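PDB 1YQE: D-aminoacyl-tRNA deacylase from Archaeoglobus fulgidus, which probably hydrolyses D-aminoacyl-tRNAs to free tRNA and D-amino acids, a zinc-dependent recycling reaction that counters the toxicity of D-aminoacyl-tRNA. Local coordinates for residues M138-H142 against H216-Y221. Numbering follows the deposited sequence.
Sequences MEVTH and HNFAKY
The loop that follows edge strand 135-138 of the mixed sheet crosses to the end of strand 212-218, an edge of the four-stranded parallel sheet; here Thr141 and Val140 pack on Asn217 and its neighbours. Thr141 makes the main polar link. Thr141 N donates to Asn217 O at 2.8 Å. With chi1 at -67°, Thr141 OG1 lies beside its own backbone N and reaches across to two groups. Thr141 OG1 accepts from Asn217 N at 3.1 Å in a nearly straight bond (165°). Thr141 OG1 also hydrogen-bonds His216 ND1 at 2.7 Å, near the plane of the imidazole and at its edge. The far ring nitrogen, His216 NE2, is bonded to Ala110 O. A valine in place of Thr141 would probably leave Asn217 N and His216 ND1 without their shared partner and the imidazole less firmly oriented. Beside this polar cluster, Val140 CG1 rests on Ala219 CB at 3.8 Å. Three waters add indirect links. One bridges Glu139 O and Asn217 ND2, another Thr141 O and Ala219 N, a third Thr141 O and Tyr221 OH. Next in the loop, His142 NE2 donates to Glu139 OE1 at 2.7 Å, and the His142 side chain lies about 5 Å from the bound pyrophosphate. The buried hydroxyl of Thr141 is thus held by two partners from consecutive residues, which is consistent with a firm join between the loop and strand 212-218, near the pyrophosphate site.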
loop_
_atom_site.group_PDB
_atom_site.type_symbol
_atom_site.label_atom_id
_atom_site.label_comp_id
_atom_site.label_asym_id
_atom_site.label_seq_id
_atom_site.Cartn_x
_atom_site.Cartn_y
_atom_site.Cartn_z
ATOM N N MET A 138 -2.819 -8.766 -2.049
ATOM C CA MET A 138 -1.892 -7.672 -2.225
ATOM C C MET A 138 -1.938 -7.390 -3.718
ATOM O O MET A 138 -2.430 -8.211 -4.499
ATOM C CB MET A 138 -0.473 -8.100 -1.861
ATOM C CG MET A 138 -0.193 -8.237 -0.382
ATOM S SD MET A 138 -0.319 -6.658 0.471
ATOM C CE MET A 138 1.154 -5.827 -0.131
ATOM N N GLU A 139 -1.461 -6.213 -4.097
ATOM C CA GLU A 139 -1.348 -5.833 -5.495
ATOM C C GLU A 139 0.111 -5.435 -5.596
ATOM O O GLU A 139 0.663 -4.869 -4.651
ATOM C CB GLU A 139 -2.212 -4.622 -5.833
ATOM C CG GLU A 139 -3.658 -4.916 -6.156
ATOM C CD GLU A 139 -4.404 -3.664 -6.568
ATOM O OE1 GLU A 139 -4.005 -3.046 -7.579
ATOM O OE2 GLU A 139 -5.382 -3.291 -5.884
ATOM N N VAL A 140 0.754 -5.746 -6.713
ATOM C CA VAL A 140 2.148 -5.366 -6.876
ATOM C C VAL A 140 2.199 -3.848 -6.992
ATOM O O VAL A 140 1.163 -3.190 -7.115
ATOM C CB VAL A 140 2.749 -5.978 -8.157
ATOM C CG1 VAL A 140 2.798 -7.493 -8.034
ATOM C CG2 VAL A 140 1.920 -5.563 -9.363
ATOM N N THR A 141 3.402 -3.290 -6.936
ATOM C CA THR A 141 3.575 -1.851 -7.075
ATOM C C THR A 141 3.216 -1.473 -8.506
ATOM O O THR A 141 3.694 -2.093 -9.450
ATOM C CB THR A 141 5.032 -1.443 -6.808
ATOM O OG1 THR A 141 5.343 -1.686 -5.432
ATOM C CG2 THR A 141 5.252 0.024 -7.126
ATOM N N HIS A 142 2.355 -0.476 -8.659
ATOM C CA HIS A 142 1.944 -0.012 -9.978
ATOM C C HIS A 142 1.107 1.257 -9.885
ATOM O O HIS A 142 0.540 1.568 -8.837
ATOM C CB HIS A 142 1.132 -1.086 -10.700
ATOM C CG HIS A 142 -0.203 -1.347 -10.079
ATOM N ND1 HIS A 142 -1.384 -1.227 -10.776
ATOM C CD2 HIS A 142 -0.544 -1.708 -8.819
ATOM C CE1 HIS A 142 -2.397 -1.499 -9.971
ATOM N NE2 HIS A 142 -1.914 -1.793 -8.778
ATOM N N HIS A 216 7.802 -2.433 -1.550
ATOM C CA HIS A 216 7.429 -2.510 -2.956
ATOM C C HIS A 216 7.456 -3.963 -3.407
ATOM O O HIS A 216 8.077 -4.812 -2.763
ATOM C CB HIS A 216 8.380 -1.656 -3.800
ATOM C CG HIS A 216 8.037 -0.199 -3.780
ATOM N ND1 HIS A 216 6.918 0.306 -4.405
ATOM C CD2 HIS A 216 8.627 0.849 -3.158
ATOM C CE1 HIS A 216 6.831 1.601 -4.170
ATOM N NE2 HIS A 216 7.854 1.956 -3.412
ATOM N N ASN A 217 6.753 -4.237 -4.498
ATOM C CA ASN A 217 6.664 -5.577 -5.072
ATOM C C ASN A 217 6.625 -5.400 -6.579
ATOM O O ASN A 217 5.882 -4.564 -7.083
ATOM C CB ASN A 217 5.382 -6.280 -4.621
ATOM C CG ASN A 217 5.570 -7.089 -3.355
ATOM O OD1 ASN A 217 6.445 -7.949 -3.286
ATOM N ND2 ASN A 217 4.732 -6.835 -2.350
ATOM N N PHE A 218 7.423 -6.183 -7.296
ATOM C CA PHE A 218 7.462 -6.065 -8.745
ATOM C C PHE A 218 7.037 -7.347 -9.459
ATOM O O PHE A 218 7.635 -8.413 -9.283
ATOM C CB PHE A 218 8.861 -5.631 -9.168
ATOM C CG PHE A 218 9.296 -4.344 -8.529
ATOM C CD1 PHE A 218 8.636 -3.155 -8.821
ATOM C CD2 PHE A 218 10.319 -4.329 -7.591
ATOM C CE1 PHE A 218 8.987 -1.966 -8.182
ATOM C CE2 PHE A 218 10.681 -3.142 -6.947
ATOM C CZ PHE A 218 10.014 -1.966 -7.241
ATOM N N ALA A 219 5.988 -7.225 -10.264
ATOM C CA ALA A 219 5.437 -8.350 -11.008
ATOM C C ALA A 219 6.363 -8.839 -12.108
ATOM O O ALA A 219 7.260 -8.122 -12.557
ATOM C CB ALA A 219 4.098 -7.958 -11.616
ATOM N N LYS A 220 6.127 -10.070 -12.545
ATOM C CA LYS A 220 6.919 -10.665 -13.607
ATOM C C LYS A 220 6.918 -9.807 -14.873
ATOM O O LYS A 220 7.895 -9.817 -15.620
ATOM C CB LYS A 220 6.395 -12.076 -13.919
ATOM C CG LYS A 220 6.873 -12.646 -15.243
ATOM C CD LYS A 220 6.620 -14.144 -15.340
ATOM C CE LYS A 220 6.535 -14.592 -16.794
ATOM N NZ LYS A 220 7.659 -14.062 -17.616
ATOM N N TYR A 221 5.845 -9.056 -15.121
ATOM C CA TYR A 221 5.806 -8.234 -16.335
ATOM C C TYR A 221 6.794 -7.063 -16.305
ATOM O O TYR A 221 7.005 -6.391 -17.314
ATOM C CB TYR A 221 4.372 -7.741 -16.635
ATOM C CG TYR A 221 3.775 -6.739 -15.666
ATOM C CD1 TYR A 221 4.235 -5.423 -15.621
ATOM C CD2 TYR A 221 2.737 -7.104 -14.802
ATOM C CE1 TYR A 221 3.681 -4.493 -14.743
ATOM C CE2 TYR A 221 2.174 -6.177 -13.918
ATOM C CZ TYR A 221 2.653 -4.873 -13.895
ATOM O OH TYR A 221 2.116 -3.944 -13.025
HETATM O O HOH W 1 2.527 -4.908 -2.884
HETATM O O HOH W 2 5.027 -4.561 -10.470
HETATM O O HOH W 3 3.990 -2.073 -12.250
#